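Local coordinates for E3 SUMO-protein ligase SIZ2 (Saccharomyces cerevisiae, PDB 6U75) that acts as a zinc-containing RING-type E3 ligase of the PIAS family, promoting attachment of SUMO to target proteins, at residues L52-G57 with Y130-F135. Sequence-based numbering, arbitrary orientation.
Sequences LYLFSG and YSISCF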
ATOM      1  N   LEU A  52      15.651  -6.934   2.784  1.00 25.93           N
ATOM      2  CA  LEU A  52      16.351  -5.689   3.089  1.00 26.02           C
ATOM      3  C   LEU A  52      15.789  -4.601   2.184  1.00 26.70           C
ATOM      4  O   LEU A  52      15.998  -4.626   0.967  1.00 32.42           O
ATOM      5  CB  LEU A  52      17.857  -5.840   2.898  1.00 26.98           C
ATOM      6  CG  LEU A  52      18.662  -4.562   3.150  1.00 32.80           C
ATOM      7  CD1 LEU A  52      18.466  -4.079   4.579  1.00 34.82           C
ATOM      8  CD2 LEU A  52      20.138  -4.776   2.855  1.00 29.59           C
ATOM      9  N   TYR A  53      15.080  -3.644   2.777  1.00 27.66           N
ATOM     10  CA  TYR A  53      14.392  -2.598   2.038  1.00 26.64           C
ATOM     11  C   TYR A  53      15.055  -1.250   2.285  1.00 26.30           C
ATOM     12  O   TYR A  53      15.351  -0.892   3.433  1.00 26.15           O
ATOM     13  CB  TYR A  53      12.913  -2.532   2.432  1.00 26.36           C
ATOM     14  CG  TYR A  53      12.015  -3.515   1.709  1.00 25.15           C
ATOM     15  CD1 TYR A  53      12.541  -4.531   0.920  1.00 27.26           C
ATOM     16  CD2 TYR A  53      10.633  -3.414   1.803  1.00 27.72           C
ATOM     17  CE1 TYR A  53      11.718  -5.422   0.256  1.00 36.82           C
ATOM     18  CE2 TYR A  53       9.804  -4.301   1.144  1.00 31.28           C
ATOM     19  CZ  TYR A  53      10.350  -5.301   0.372  1.00 28.26           C
ATOM     20  OH  TYR A  53       9.526  -6.183  -0.286  1.00 28.35           O
ATOM     21  N   LEU A  54      15.283  -0.518   1.199  1.00 26.45           N
ATOM     22  CA  LEU A  54      15.732   0.865   1.247  1.00 25.12           C
ATOM     23  C   LEU A  54      14.523   1.789   1.301  1.00 26.42           C
ATOM     24  O   LEU A  54      13.532   1.576   0.597  1.00 30.55           O
ATOM     25  CB  LEU A  54      16.584   1.184   0.019  1.00 37.95           C
ATOM     26  CG  LEU A  54      17.126   2.606  -0.133  1.00 40.01           C
ATOM     27  CD1 LEU A  54      18.296   2.847   0.805  1.00 44.43           C
ATOM     28  CD2 LEU A  54      17.534   2.856  -1.576  1.00 42.96           C
ATOM     29  N   PHE A  55      14.610   2.814   2.144  1.00 27.85           N
ATOM     30  CA  PHE A  55      13.533   3.772   2.342  1.00 25.77           C
ATOM     31  C   PHE A  55      14.068   5.181   2.139  1.00 28.09           C
ATOM     32  O   PHE A  55      15.214   5.476   2.489  1.00 36.59           O
ATOM     33  CB  PHE A  55      12.928   3.645   3.745  1.00 29.74           C
ATOM     34  CG  PHE A  55      12.205   2.350   3.980  1.00 35.18           C
ATOM     35  CD1 PHE A  55      12.903   1.200   4.311  1.00 27.80           C
ATOM     36  CD2 PHE A  55      10.826   2.283   3.874  1.00 33.92           C
ATOM     37  CE1 PHE A  55      12.239   0.010   4.528  1.00 24.65           C
ATOM     38  CE2 PHE A  55      10.159   1.094   4.090  1.00 38.46           C
ATOM     39  CZ  PHE A  55      10.865  -0.043   4.417  1.00 25.75           C
ATOM     40  N   SER A  56      13.226   6.046   1.579  1.00 34.16           N
ATOM     41  CA  SER A  56      13.555   7.447   1.370  1.00 26.53           C
ATOM     42  C   SER A  56      12.359   8.288   1.781  1.00 25.76           C
ATOM     43  O   SER A  56      11.218   7.956   1.447  1.00 26.61           O
ATOM     44  CB  SER A  56      13.923   7.731  -0.091  1.00 28.74           C
ATOM     45  OG  SER A  56      14.175   9.109  -0.302  1.00 23.86           O
ATOM     46  N   GLY A  57      12.621   9.372   2.509  1.00 31.48           N
ATOM     47  CA  GLY A  57      11.554  10.236   2.971  1.00 32.75           C
ATOM     48  C   GLY A  57      11.977  11.691   2.957  1.00 28.76           C
ATOM     49  O   GLY A  57      13.163  12.014   2.931  1.00 29.63           O
ATOM     50  N   TYR A 130      16.387  14.921   1.727  1.00 26.23           N
ATOM     51  CA  TYR A 130      15.838  13.583   1.893  1.00 31.85           C
ATOM     52  C   TYR A 130      16.620  12.816   2.949  1.00 31.02           C
ATOM     53  O   TYR A 130      17.809  13.056   3.166  1.00 32.26           O
ATOM     54  CB  TYR A 130      15.860  12.798   0.570  1.00 36.13           C
ATOM     55  CG  TYR A 130      14.917  13.333  -0.485  1.00 34.47           C
ATOM     56  CD1 TYR A 130      15.330  14.305  -1.387  1.00 29.85           C
ATOM     57  CD2 TYR A 130      13.615  12.863  -0.583  1.00 30.69           C
ATOM     58  CE1 TYR A 130      14.472  14.796  -2.351  1.00 30.23           C
ATOM     59  CE2 TYR A 130      12.751  13.347  -1.546  1.00 34.38           C
ATOM     60  CZ  TYR A 130      13.184  14.312  -2.427  1.00 37.85           C
ATOM     61  OH  TYR A 130      12.326  14.797  -3.387  1.00 32.07           O
ATOM     62  N   SER A 131      15.928  11.893   3.610  1.00 29.34           N
ATOM     63  CA  SER A 131      16.531  10.936   4.525  1.00 30.00           C
ATOM     64  C   SER A 131      16.469   9.553   3.891  1.00 39.20           C
ATOM     65  O   SER A 131      15.400   9.121   3.440  1.00 40.90           O
ATOM     66  CB  SER A 131      15.814  10.929   5.876  1.00 41.86           C
ATOM     67  OG  SER A 131      15.998  12.154   6.563  1.00 54.49           O
ATOM     68  N   ILE A 132      17.611   8.871   3.861  1.00 26.07           N
ATOM     69  CA  ILE A 132      17.752   7.540   3.286  1.00 32.69           C
ATOM     70  C   ILE A 132      18.076   6.577   4.417  1.00 34.83           C
ATOM     71  O   ILE A 132      19.022   6.808   5.182  1.00 35.72           O
ATOM     72  CB  ILE A 132      18.855   7.511   2.212  1.00 41.76           C
ATOM     73  CG1 ILE A 132      18.528   8.480   1.070  1.00 47.53           C
ATOM     74  CG2 ILE A 132      19.053   6.098   1.686  1.00 43.13           C
ATOM     75  CD1 ILE A 132      17.341   8.068   0.222  1.00 40.67           C
ATOM     76  N   SER A 133      17.298   5.501   4.518  1.00 38.27           N
ATOM     77  CA  SER A 133      17.463   4.505   5.564  1.00 34.94           C
ATOM     78  C   SER A 133      17.383   3.114   4.951  1.00 34.00           C
ATOM     79  O   SER A 133      16.928   2.939   3.821  1.00 35.06           O
ATOM     80  CB  SER A 133      16.398   4.650   6.660  1.00 36.55           C
ATOM     81  OG  SER A 133      16.286   5.995   7.090  1.00 67.46           O
ATOM     82  N   CYS A 134      17.823   2.120   5.716  1.00 39.93           N
ATOM     83  CA  CYS A 134      17.735   0.727   5.299  1.00 32.77           C
ATOM     84  C   CYS A 134      17.268  -0.106   6.479  1.00 34.75           C
ATOM     85  O   CYS A 134      17.786   0.043   7.590  1.00 33.21           O
ATOM     86  CB  CYS A 134      19.080   0.206   4.786  1.00 42.18           C
ATOM     87  SG  CYS A 134      19.711   1.080   3.342  1.00 56.10           S
ATOM     88  N   PHE A 135      16.294  -0.979   6.238  1.00 31.36           N
ATOM     89  CA  PHE A 135      15.734  -1.806   7.295  1.00 25.87           C
ATOM     90  C   PHE A 135      15.567  -3.232   6.803  1.00 26.17           C
ATOM     91  O   PHE A 135      15.209  -3.459   5.646  1.00 32.07           O
ATOM     92  CB  PHE A 135      14.365  -1.292   7.764  1.00 28.15           C
ATOM     93  CG  PHE A 135      14.419   0.009   8.510  1.00 31.02           C
ATOM     94  CD1 PHE A 135      14.569   1.206   7.833  1.00 26.81           C
ATOM     95  CD2 PHE A 135      14.298   0.034   9.890  1.00 25.77           C
ATOM     96  CE1 PHE A 135      14.610   2.404   8.520  1.00 37.43           C
ATOM     97  CE2 PHE A 135      14.338   1.227  10.580  1.00 25.09           C
ATOM     98  CZ  PHE A 135      14.495   2.413   9.896  1.00 30.35           C
TER
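The ring of Phe135 turns its edge toward the face of Phe55 in an offset T-shaped pair, planes at 89° and centroids 5.8 Å apart, while the carbonyl O of Ser133 lies at the edge of the Phe55 ring. Phe3 meets both rings, and Tyr8 packs edge-to-face with Phe55, so an aromatic cluster covers this face of an antiparallel sheet in the PINIT domain. Strands 52-57 and 130-135 run side by side there, joined by six backbone hydrogen bonds in three reciprocal pairs: Tyr53 with Phe135, Phe55 with Ser133, Gly57 with Ser131. Five are nearly straight; the bond from Gly57 N to Ser131 O bends to 153° at the hydrogen. Phe55 N approaches Ser133 O from above the carbonyl plane, at 2.9 Å. Strand 12-21 continues the sheet beyond 130-135, as strand 104-105 does beyond 52-57.

Leu54, Ser56, Ile132 and Cys134 occupy the other face. With its CG anti to the backbone N (chi1 179°), Leu54 extends across the strand gap and sets CD1 3.5 Å from Ile132 CG2 and 3.4 Å from Cys134 SG. Ile132 reaches back the other way, its CD1 against CB and OG of Ser56, whose hydroxyl is hydrogen-bonded to the carbonyl of Asp73. On the aromatic side, Ser131 OG is bound by Glu65. Tyr130 lays CD2 3.6 Å from Gly57 O, the carbonyl that also accepts the hydrogen bond from Ser131 N at 2.8 Å.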